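Local coordinates for protein S12 family peptidase (Streptomyces sp. 82F2, PDB 3WWX) that probably hydrolyses amide bonds with D-stereospecificity, as a serine-type amidohydrolase of the S12 peptidase family with a beta-lactamase-like fold, at residues G107-V121 / W134-P148. Residues are numbered along the deposited sequence; the frame is centred on the assembly and turned at random.
Sequences GIYSYTEDPAFQAKV and WTPKQLVAVAMAHEP
In the helical region of this beta-lactamase-type fold, an N-capped helix, 115-121, and the residues before it pack on helix 136-144 and the residues flanking it; Asp114 and His146, just past that helix, make the polar link. Asp114, the N-cap residue, uses both carboxylate oxygens: OD2 accepts the capping bond from Phe117 N, while OD1 offers its anti lone pair to His146 NE2 at 2.7 Å (N-H...O 157°). The oxygen lies almost in the imidazole plane, although the carboxylate is twisted well out of it; the negative carboxylate would probably favour a protonated imidazole. Histidine suits this place because its flat ring also forms an offset stack with Tyr109, planes 17° apart, and its CB lies over the phenol face, 3.7 Å from the ring centroid. With CG anti to the backbone N (chi1 -174°), the Tyr109 ring is carried against the imidazole. Beside this polar pair, branched Val142 presses CG1 against Asp114 CB at 3.4 Å, and Ala143 is small enough for its CB to lie 3.3 Å from Tyr109 O. Deeper in, Leu139 CB sits over the centre of the Tyr111 ring, whose hydroxyl is hydrogen-bonded to Ile233 O. Leu139 CD2 bridges two aromatics, 3.6 Å from Tyr111 CE2 and 3.7 Å from Phe117 CE1. At the far end, Phe117 turns its edge to the six-membered ring of Trp134 in a tilted edge-to-face pair, Phe117 CD1 3.6 Å from Trp134 CH2.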
loop_
_atom_site.group_PDB
_atom_site.type_symbol
_atom_site.label_atom_id
_atom_site.label_comp_id
_atom_site.label_asym_id
_atom_site.label_seq_id
_atom_site.Cartn_x
_atom_site.Cartn_y
_atom_site.Cartn_z
ATOM N N GLY A 107 9.803 -14.895 -1.812
ATOM C CA GLY A 107 11.028 -14.785 -2.593
ATOM C C GLY A 107 10.799 -14.410 -4.050
ATOM O O GLY A 107 11.750 -14.359 -4.830
ATOM N N ILE A 108 9.553 -14.153 -4.435
ATOM C CA ILE A 108 9.248 -13.907 -5.846
ATOM C C ILE A 108 9.789 -12.540 -6.302
ATOM O O ILE A 108 9.580 -11.510 -5.680
ATOM C CB ILE A 108 7.725 -13.989 -6.101
ATOM C CG1 ILE A 108 7.175 -15.386 -5.767
ATOM C CG2 ILE A 108 7.398 -13.565 -7.520
ATOM C CD1 ILE A 108 5.686 -15.495 -5.859
ATOM N N TYR A 109 10.512 -12.544 -7.410
ATOM C CA TYR A 109 11.069 -11.352 -8.017
ATOM C C TYR A 109 9.992 -10.292 -8.183
ATOM O O TYR A 109 8.918 -10.578 -8.706
ATOM C CB TYR A 109 11.654 -11.728 -9.384
ATOM C CG TYR A 109 12.401 -10.633 -10.081
ATOM C CD1 TYR A 109 11.740 -9.597 -10.720
ATOM C CD2 TYR A 109 13.800 -10.646 -10.127
ATOM C CE1 TYR A 109 12.443 -8.580 -11.352
ATOM C CE2 TYR A 109 14.503 -9.634 -10.768
ATOM C CZ TYR A 109 13.808 -8.598 -11.362
ATOM O OH TYR A 109 14.484 -7.590 -12.026
ATOM N N SER A 110 10.332 -9.088 -7.758
ATOM C CA SER A 110 9.438 -7.931 -7.852
ATOM C C SER A 110 9.506 -7.293 -9.247
ATOM O O SER A 110 10.548 -6.776 -9.656
ATOM C CB SER A 110 9.819 -6.910 -6.793
ATOM O OG SER A 110 8.833 -5.899 -6.750
ATOM N N TYR A 111 8.392 -7.329 -9.981
ATOM C CA TYR A 111 8.406 -6.929 -11.393
ATOM C C TYR A 111 8.810 -5.470 -11.551
ATOM O O TYR A 111 9.292 -5.073 -12.611
ATOM C CB TYR A 111 7.050 -7.168 -12.077
ATOM C CG TYR A 111 5.939 -6.291 -11.525
ATOM C CD1 TYR A 111 5.167 -6.723 -10.459
ATOM C CD2 TYR A 111 5.664 -5.040 -12.059
ATOM C CE1 TYR A 111 4.150 -5.936 -9.931
ATOM C CE2 TYR A 111 4.641 -4.241 -11.521
ATOM C CZ TYR A 111 3.905 -4.712 -10.474
ATOM O OH TYR A 111 2.884 -3.954 -9.926
ATOM N N THR A 112 8.593 -4.659 -10.524
ATOM C CA THR A 112 8.903 -3.239 -10.628
ATOM C C THR A 112 10.403 -2.980 -10.653
ATOM O O THR A 112 10.826 -1.873 -10.968
ATOM C CB THR A 112 8.275 -2.451 -9.451
ATOM O OG1 THR A 112 8.623 -3.067 -8.210
ATOM C CG2 THR A 112 6.760 -2.435 -9.578
ATOM N N GLU A 113 11.195 -4.002 -10.338
ATOM C CA GLU A 113 12.653 -3.919 -10.405
ATOM C C GLU A 113 13.230 -4.396 -11.732
ATOM O O GLU A 113 14.427 -4.242 -11.975
ATOM C CB GLU A 113 13.260 -4.717 -9.264
ATOM C CG GLU A 113 12.831 -4.249 -7.882
ATOM C CD GLU A 113 13.127 -2.780 -7.645
ATOM O OE1 GLU A 113 14.265 -2.349 -7.912
ATOM O OE2 GLU A 113 12.208 -2.059 -7.203
ATOM N N ASP A 114 12.398 -4.939 -12.608
ATOM C CA ASP A 114 12.895 -5.391 -13.905
ATOM C C ASP A 114 13.444 -4.186 -14.663
ATOM O O ASP A 114 12.783 -3.164 -14.741
ATOM C CB ASP A 114 11.781 -6.029 -14.696
ATOM C CG ASP A 114 12.186 -6.314 -16.104
ATOM O OD1 ASP A 114 12.888 -7.327 -16.322
ATOM O OD2 ASP A 114 11.807 -5.517 -16.988
ATOM N N PRO A 115 14.656 -4.292 -15.245
ATOM C CA PRO A 115 15.238 -3.113 -15.890
ATOM C C PRO A 115 14.400 -2.518 -17.016
ATOM O O PRO A 115 14.275 -1.290 -17.092
ATOM C CB PRO A 115 16.599 -3.626 -16.386
ATOM C CG PRO A 115 16.949 -4.686 -15.379
ATOM C CD PRO A 115 15.635 -5.377 -15.092
ATOM N N ALA A 116 13.814 -3.348 -17.874
ATOM C CA ALA A 116 12.976 -2.815 -18.954
ATOM C C ALA A 116 11.708 -2.160 -18.409
ATOM O O ALA A 116 11.280 -1.087 -18.873
ATOM C CB ALA A 116 12.629 -3.898 -19.949
ATOM N N PHE A 117 11.108 -2.776 -17.398
ATOM C CA PHE A 117 9.937 -2.161 -16.766
ATOM C C PHE A 117 10.299 -0.805 -16.192
ATOM O O PHE A 117 9.549 0.171 -16.341
ATOM C CB PHE A 117 9.392 -3.067 -15.654
ATOM C CG PHE A 117 8.069 -2.600 -15.071
ATOM C CD1 PHE A 117 6.848 -2.978 -15.641
ATOM C CD2 PHE A 117 8.049 -1.768 -13.976
ATOM C CE1 PHE A 117 5.637 -2.530 -15.097
ATOM C CE2 PHE A 117 6.835 -1.312 -13.441
ATOM C CZ PHE A 117 5.647 -1.705 -14.003
ATOM N N GLN A 118 11.438 -0.729 -15.527
ATOM C CA GLN A 118 11.858 0.539 -14.950
ATOM C C GLN A 118 12.075 1.600 -16.015
ATOM O O GLN A 118 11.761 2.761 -15.818
ATOM C CB GLN A 118 13.154 0.371 -14.186
ATOM C CG GLN A 118 13.026 -0.447 -12.918
ATOM C CD GLN A 118 14.150 -0.162 -11.948
ATOM O OE1 GLN A 118 14.838 -1.074 -11.491
ATOM N NE2 GLN A 118 14.338 1.105 -11.623
ATOM N N ALA A 119 12.648 1.214 -17.136
ATOM C CA ALA A 119 12.872 2.179 -18.201
ATOM C C ALA A 119 11.576 2.747 -18.751
ATOM O O ALA A 119 11.534 3.911 -19.173
ATOM C CB ALA A 119 13.686 1.542 -19.315
ATOM N N LYS A 120 10.521 1.941 -18.769
ATOM C CA LYS A 120 9.234 2.379 -19.299
ATOM C C LYS A 120 8.423 3.161 -18.278
ATOM O O LYS A 120 7.701 4.064 -18.650
ATOM C CB LYS A 120 8.396 1.187 -19.772
ATOM C CG LYS A 120 8.915 0.514 -21.038
ATOM C CD LYS A 120 7.894 -0.516 -21.495
ATOM C CE LYS A 120 8.323 -1.289 -22.722
ATOM N NZ LYS A 120 9.432 -2.226 -22.407
ATOM N N VAL A 121 8.551 2.815 -16.999
ATOM C CA VAL A 121 7.608 3.275 -15.989
ATOM C C VAL A 121 8.187 4.248 -14.972
ATOM O O VAL A 121 7.491 5.171 -14.535
ATOM C CB VAL A 121 6.980 2.053 -15.273
ATOM C CG1 VAL A 121 6.048 2.502 -14.123
ATOM C CG2 VAL A 121 6.214 1.243 -16.257
ATOM N N TRP A 134 -1.390 -2.530 -18.411
ATOM C CA TRP A 134 -0.671 -3.725 -18.009
ATOM C C TRP A 134 -1.642 -4.688 -17.387
ATOM O O TRP A 134 -2.239 -4.387 -16.345
ATOM C CB TRP A 134 0.397 -3.394 -16.959
ATOM C CG TRP A 134 1.429 -2.428 -17.419
ATOM C CD1 TRP A 134 1.308 -1.070 -17.478
ATOM C CD2 TRP A 134 2.734 -2.735 -17.894
ATOM N NE1 TRP A 134 2.461 -0.517 -17.962
ATOM C CE2 TRP A 134 3.360 -1.515 -18.215
ATOM C CE3 TRP A 134 3.446 -3.930 -18.067
ATOM C CZ2 TRP A 134 4.662 -1.458 -18.713
ATOM C CZ3 TRP A 134 4.726 -3.869 -18.561
ATOM C CH2 TRP A 134 5.325 -2.647 -18.876
ATOM N N THR A 135 -1.796 -5.864 -17.983
ATOM C CA THR A 135 -2.599 -6.895 -17.345
ATOM C C THR A 135 -1.839 -7.513 -16.184
ATOM O O THR A 135 -0.617 -7.518 -16.157
ATOM C CB THR A 135 -2.965 -8.014 -18.316
ATOM O OG1 THR A 135 -1.775 -8.678 -18.748
ATOM C CG2 THR A 135 -3.726 -7.462 -19.517
ATOM N N PRO A 136 -2.558 -8.041 -15.192
ATOM C CA PRO A 136 -1.850 -8.739 -14.119
ATOM C C PRO A 136 -0.947 -9.839 -14.664
ATOM O O PRO A 136 0.190 -9.958 -14.213
ATOM C CB PRO A 136 -2.971 -9.285 -13.243
ATOM C CG PRO A 136 -4.097 -8.254 -13.442
ATOM C CD PRO A 136 -3.991 -7.862 -14.905
ATOM N N LYS A 137 -1.400 -10.619 -15.636
ATOM C CA LYS A 137 -0.546 -11.679 -16.158
ATOM C C LYS A 137 0.693 -11.109 -16.852
ATOM O O LYS A 137 1.762 -11.728 -16.808
ATOM C CB LYS A 137 -1.334 -12.633 -17.079
ATOM C CG LYS A 137 -2.021 -11.963 -18.237
ATOM C CD LYS A 137 -2.859 -12.974 -19.053
ATOM C CE LYS A 137 -3.555 -12.292 -20.231
ATOM N NZ LYS A 137 -4.192 -13.263 -21.165
ATOM N N GLN A 138 0.580 -9.935 -17.467
ATOM C CA GLN A 138 1.764 -9.305 -18.061
ATOM C C GLN A 138 2.777 -8.903 -16.996
ATOM O O GLN A 138 3.990 -9.071 -17.179
ATOM C CB GLN A 138 1.391 -8.097 -18.922
ATOM C CG GLN A 138 2.593 -7.382 -19.551
ATOM C CD GLN A 138 3.292 -8.215 -20.589
ATOM O OE1 GLN A 138 2.838 -8.298 -21.728
ATOM N NE2 GLN A 138 4.392 -8.848 -20.208
ATOM N N LEU A 139 2.315 -8.348 -15.884
ATOM C CA LEU A 139 3.222 -7.991 -14.801
ATOM C C LEU A 139 3.924 -9.227 -14.237
ATOM O O LEU A 139 5.113 -9.207 -13.958
ATOM C CB LEU A 139 2.447 -7.254 -13.710
ATOM C CG LEU A 139 1.845 -5.909 -14.150
ATOM C CD1 LEU A 139 1.030 -5.326 -13.007
ATOM C CD2 LEU A 139 2.914 -4.917 -14.628
ATOM N N VAL A 140 3.186 -10.306 -14.030
ATOM C CA VAL A 140 3.790 -11.531 -13.523
ATOM C C VAL A 140 4.800 -12.060 -14.555
ATOM O O VAL A 140 5.898 -12.499 -14.188
ATOM C CB VAL A 140 2.712 -12.565 -13.177
ATOM C CG1 VAL A 140 3.334 -13.902 -12.832
ATOM C CG2 VAL A 140 1.826 -12.057 -12.026
ATOM N N ALA A 141 4.464 -11.998 -15.837
ATOM C CA ALA A 141 5.403 -12.457 -16.874
ATOM C C ALA A 141 6.734 -11.733 -16.783
ATOM O O ALA A 141 7.802 -12.354 -16.946
ATOM C CB ALA A 141 4.816 -12.256 -18.271
ATOM N N VAL A 142 6.696 -10.430 -16.536
ATOM C CA VAL A 142 7.915 -9.658 -16.406
ATOM C C VAL A 142 8.818 -10.274 -15.323
ATOM O O VAL A 142 10.030 -10.441 -15.510
ATOM C CB VAL A 142 7.597 -8.177 -16.084
ATOM C CG1 VAL A 142 8.828 -7.419 -15.631
ATOM C CG2 VAL A 142 6.989 -7.492 -17.288
ATOM N N ALA A 143 8.235 -10.612 -14.187
ATOM C CA ALA A 143 8.982 -11.215 -13.091
ATOM C C ALA A 143 9.500 -12.605 -13.392
ATOM O O ALA A 143 10.570 -12.977 -12.917
ATOM C CB ALA A 143 8.115 -11.234 -11.820
ATOM N N MET A 144 8.755 -13.370 -14.185
ATOM C CA MET A 144 9.058 -14.785 -14.403
ATOM C C MET A 144 10.216 -15.027 -15.373
ATOM O O MET A 144 10.617 -16.172 -15.566
ATOM C CB MET A 144 7.797 -15.519 -14.847
ATOM C CG MET A 144 6.718 -15.578 -13.747
ATOM S SD MET A 144 7.187 -16.454 -12.255
ATOM C CE MET A 144 7.599 -15.092 -11.150
ATOM N N ALA A 145 10.784 -13.972 -15.934
ATOM C CA ALA A 145 12.037 -14.096 -16.678
ATOM C C ALA A 145 13.206 -14.346 -15.738
ATOM O O ALA A 145 14.258 -14.836 -16.156
ATOM C CB ALA A 145 12.285 -12.835 -17.472
ATOM N N HIS A 146 13.011 -14.038 -14.461
ATOM C CA HIS A 146 14.117 -13.892 -13.534
ATOM C C HIS A 146 14.116 -14.945 -12.450
ATOM O O HIS A 146 13.098 -15.571 -12.178
ATOM C CB HIS A 146 14.017 -12.533 -12.846
ATOM C CG HIS A 146 14.002 -11.382 -13.792
ATOM N ND1 HIS A 146 15.115 -11.026 -14.531
ATOM C CD2 HIS A 146 13.017 -10.532 -14.162
ATOM C CE1 HIS A 146 14.820 -9.984 -15.288
ATOM N NE2 HIS A 146 13.554 -9.656 -15.074
ATOM N N GLU A 147 15.271 -15.117 -11.809
ATOM C CA GLU A 147 15.394 -16.010 -10.673
ATOM C C GLU A 147 14.743 -15.388 -9.447
ATOM O O GLU A 147 14.758 -14.187 -9.286
ATOM C CB GLU A 147 16.880 -16.259 -10.383
ATOM C CG GLU A 147 17.162 -17.391 -9.428
ATOM C CD GLU A 147 18.652 -17.734 -9.333
ATOM O OE1 GLU A 147 19.507 -16.812 -9.395
ATOM O OE2 GLU A 147 18.955 -18.936 -9.190
ATOM N N PRO A 148 14.199 -16.212 -8.553
ATOM C CA PRO A 148 13.730 -15.676 -7.272
ATOM C C PRO A 148 14.830 -15.003 -6.481
ATOM O O PRO A 148 16.013 -15.270 -6.681
ATOM C CB PRO A 148 13.276 -16.936 -6.520
ATOM C CG PRO A 148 13.018 -17.936 -7.562
ATOM C CD PRO A 148 14.003 -17.668 -8.645
HETATM O O HOH W 1 11.189 -9.753 -18.109
#